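Local coordinates for protein hypothetical aldose 1-epimerase (Klebsiella pneumoniae subsp. pneumoniae MGH 78578, PDB 3TY1) that is of unconfirmed function but belongs to the galactose mutarotase-like clan and probably binds carbohydrate, perhaps acting as an aldose 1-epimerase, at residues A32-K38 with I50-K56. Numbering follows the deposited sequence.
Sequences AFSIEQK and ILTIHSK
Ile35 meets Leu51 and Ile53 on the packed face of two antiparallel strands, 33-38 and 50-55. Ile35 CG2 lies 4.0 Å from Leu51 CD1, reaching it diagonally along the sheet, while Ile35 CG1 stands more loosely beside Ile53 CG1 at 4.4 Å. With CG anti to the backbone N (chi1 175°) and chi2 at 59°, Leu51 CD1 reaches the neighbouring strand, 3.6 Å from Glu36 O. Strands 146-152 and 159-169 cover this face through Val147, Val149, Val151, Ile159 and Ile161, so the hairpin of strands 33-39 and 49-55, second and third in a six-stranded antiparallel sheet, packs on the long sheet of the supersandwich seen in mutarotase-like folds. Paired N-H···O=C bonds join Ser34 with His54, Glu36 with Thr52 and Lys38 with Ile50; Lys56 N adds a longer one, 3.2 Å, to Ala32 O. The opposite face, with Ser34, Glu36, Thr52 and His54, is mostly polar and holds two bound waters, though Ile50 also lies on it. Thr52 CG2 sits over the centre of the His54 ring, 3.5 Å above its plane, and Ser34 OG comes obliquely to 3.4 Å from His54 CD2. Glu36, fully extended, brings OE1 only to 3.9 Å from His54 NE2; a water at the ring edge bridges them, its bond to the carboxylate weak. A second water donates to Glu36 O and hydrogen-bonds Thr52 OG1. The end of the exposed Lys38 side chain leads away from strand 50-55.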
# COMPACT_ATOMS: atom_id res chain seq x y z
N ALA A 32 -27.71 -29.79 6.15
CA ALA A 32 -27.94 -28.35 5.95
C ALA A 32 -26.65 -27.57 5.94
O ALA A 32 -25.75 -27.82 6.73
CB ALA A 32 -28.84 -27.78 7.02
N PHE A 33 -26.60 -26.57 5.08
CA PHE A 33 -25.45 -25.72 5.00
C PHE A 33 -25.78 -24.39 4.32
O PHE A 33 -26.82 -24.22 3.68
CB PHE A 33 -24.30 -26.42 4.24
CG PHE A 33 -24.60 -26.69 2.80
CD1 PHE A 33 -24.30 -25.72 1.82
CD2 PHE A 33 -25.13 -27.89 2.39
CE1 PHE A 33 -24.57 -25.96 0.48
CE2 PHE A 33 -25.38 -28.14 1.03
CZ PHE A 33 -25.10 -27.17 0.09
N SER A 34 -24.87 -23.46 4.45
CA SER A 34 -24.95 -22.21 3.69
C SER A 34 -23.53 -21.83 3.32
O SER A 34 -22.58 -22.33 3.93
CB SER A 34 -25.61 -21.11 4.49
OG SER A 34 -24.79 -20.73 5.58
N ILE A 35 -23.41 -21.02 2.27
CA ILE A 35 -22.11 -20.52 1.81
C ILE A 35 -22.31 -19.01 1.70
O ILE A 35 -23.26 -18.56 1.05
CB ILE A 35 -21.65 -21.13 0.45
CG1 ILE A 35 -21.73 -22.66 0.51
CG2 ILE A 35 -20.24 -20.66 0.12
CD1 ILE A 35 -21.56 -23.38 -0.84
N GLU A 36 -21.44 -18.26 2.38
CA GLU A 36 -21.57 -16.81 2.46
C GLU A 36 -20.26 -16.08 2.28
O GLU A 36 -19.24 -16.42 2.94
CB GLU A 36 -22.18 -16.41 3.82
CG GLU A 36 -22.42 -14.90 3.93
CD GLU A 36 -23.11 -14.44 5.23
OE1 GLU A 36 -23.34 -15.27 6.12
OE2 GLU A 36 -23.40 -13.23 5.32
N GLN A 37 -20.31 -15.05 1.42
CA GLN A 37 -19.23 -14.11 1.28
C GLN A 37 -19.67 -12.80 1.98
O GLN A 37 -20.79 -12.33 1.80
CB GLN A 37 -18.87 -13.83 -0.18
CG GLN A 37 -17.72 -12.83 -0.34
CD GLN A 37 -17.12 -12.81 -1.72
OE1 GLN A 37 -16.14 -13.50 -1.96
NE2 GLN A 37 -17.69 -12.02 -2.64
N LYS A 38 -18.77 -12.25 2.76
CA LYS A 38 -18.98 -11.07 3.51
C LYS A 38 -17.83 -10.11 3.32
O LYS A 38 -16.65 -10.50 3.47
CB LYS A 38 -19.19 -11.48 4.97
CG LYS A 38 -19.51 -10.37 5.95
CD LYS A 38 -19.82 -10.91 7.40
CE LYS A 38 -21.02 -11.86 7.46
NZ LYS A 38 -21.54 -12.14 8.85
N ILE A 50 -14.29 -12.33 3.46
CA ILE A 50 -14.25 -13.71 3.95
C ILE A 50 -15.33 -14.49 3.22
O ILE A 50 -16.36 -13.92 2.79
CB ILE A 50 -14.41 -13.87 5.49
CG1 ILE A 50 -15.67 -13.22 6.02
CG2 ILE A 50 -13.13 -13.35 6.19
CD1 ILE A 50 -15.96 -13.58 7.48
N LEU A 51 -15.07 -15.79 3.06
CA LEU A 51 -16.01 -16.68 2.40
C LEU A 51 -16.08 -17.91 3.29
O LEU A 51 -15.04 -18.53 3.58
CB LEU A 51 -15.54 -16.99 0.98
CG LEU A 51 -16.29 -18.00 0.13
CD1 LEU A 51 -17.73 -17.61 -0.06
CD2 LEU A 51 -15.55 -18.10 -1.28
N THR A 52 -17.29 -18.25 3.73
CA THR A 52 -17.50 -19.28 4.71
C THR A 52 -18.50 -20.33 4.27
O THR A 52 -19.61 -19.99 3.82
CB THR A 52 -18.04 -18.64 6.02
OG1 THR A 52 -17.17 -17.55 6.43
CG2 THR A 52 -18.13 -19.71 7.11
N ILE A 53 -18.15 -21.59 4.44
CA ILE A 53 -19.11 -22.68 4.37
C ILE A 53 -19.59 -22.93 5.81
O ILE A 53 -18.80 -23.34 6.66
CB ILE A 53 -18.49 -23.98 3.86
CG1 ILE A 53 -17.96 -23.79 2.43
CG2 ILE A 53 -19.59 -25.13 3.99
CD1 ILE A 53 -17.07 -25.00 1.91
N HIS A 54 -20.87 -22.67 6.08
CA HIS A 54 -21.45 -22.91 7.40
C HIS A 54 -22.17 -24.25 7.36
O HIS A 54 -23.05 -24.45 6.53
CB HIS A 54 -22.49 -21.87 7.78
CG HIS A 54 -21.97 -20.47 7.89
ND1 HIS A 54 -21.48 -19.95 9.08
CD2 HIS A 54 -21.91 -19.46 6.98
CE1 HIS A 54 -21.14 -18.68 8.89
NE2 HIS A 54 -21.39 -18.35 7.63
N SER A 55 -21.82 -25.16 8.25
CA SER A 55 -22.48 -26.46 8.34
C SER A 55 -23.31 -26.56 9.62
O SER A 55 -22.90 -26.03 10.67
CB SER A 55 -21.42 -27.53 8.34
OG SER A 55 -20.84 -27.65 7.06
N LYS A 56 -24.44 -27.25 9.55
CA LYS A 56 -25.18 -27.49 10.78
C LYS A 56 -24.43 -28.54 11.63
O LYS A 56 -24.13 -28.26 12.79
CB LYS A 56 -26.63 -27.93 10.51
CG LYS A 56 -27.49 -27.97 11.79
CD LYS A 56 -29.01 -27.98 11.51
CE LYS A 56 -29.44 -29.19 10.69
NZ LYS A 56 -30.91 -29.27 10.48
O HOH W 1 -18.36 -15.49 5.36
O HOH W 2 -20.51 -15.57 7.11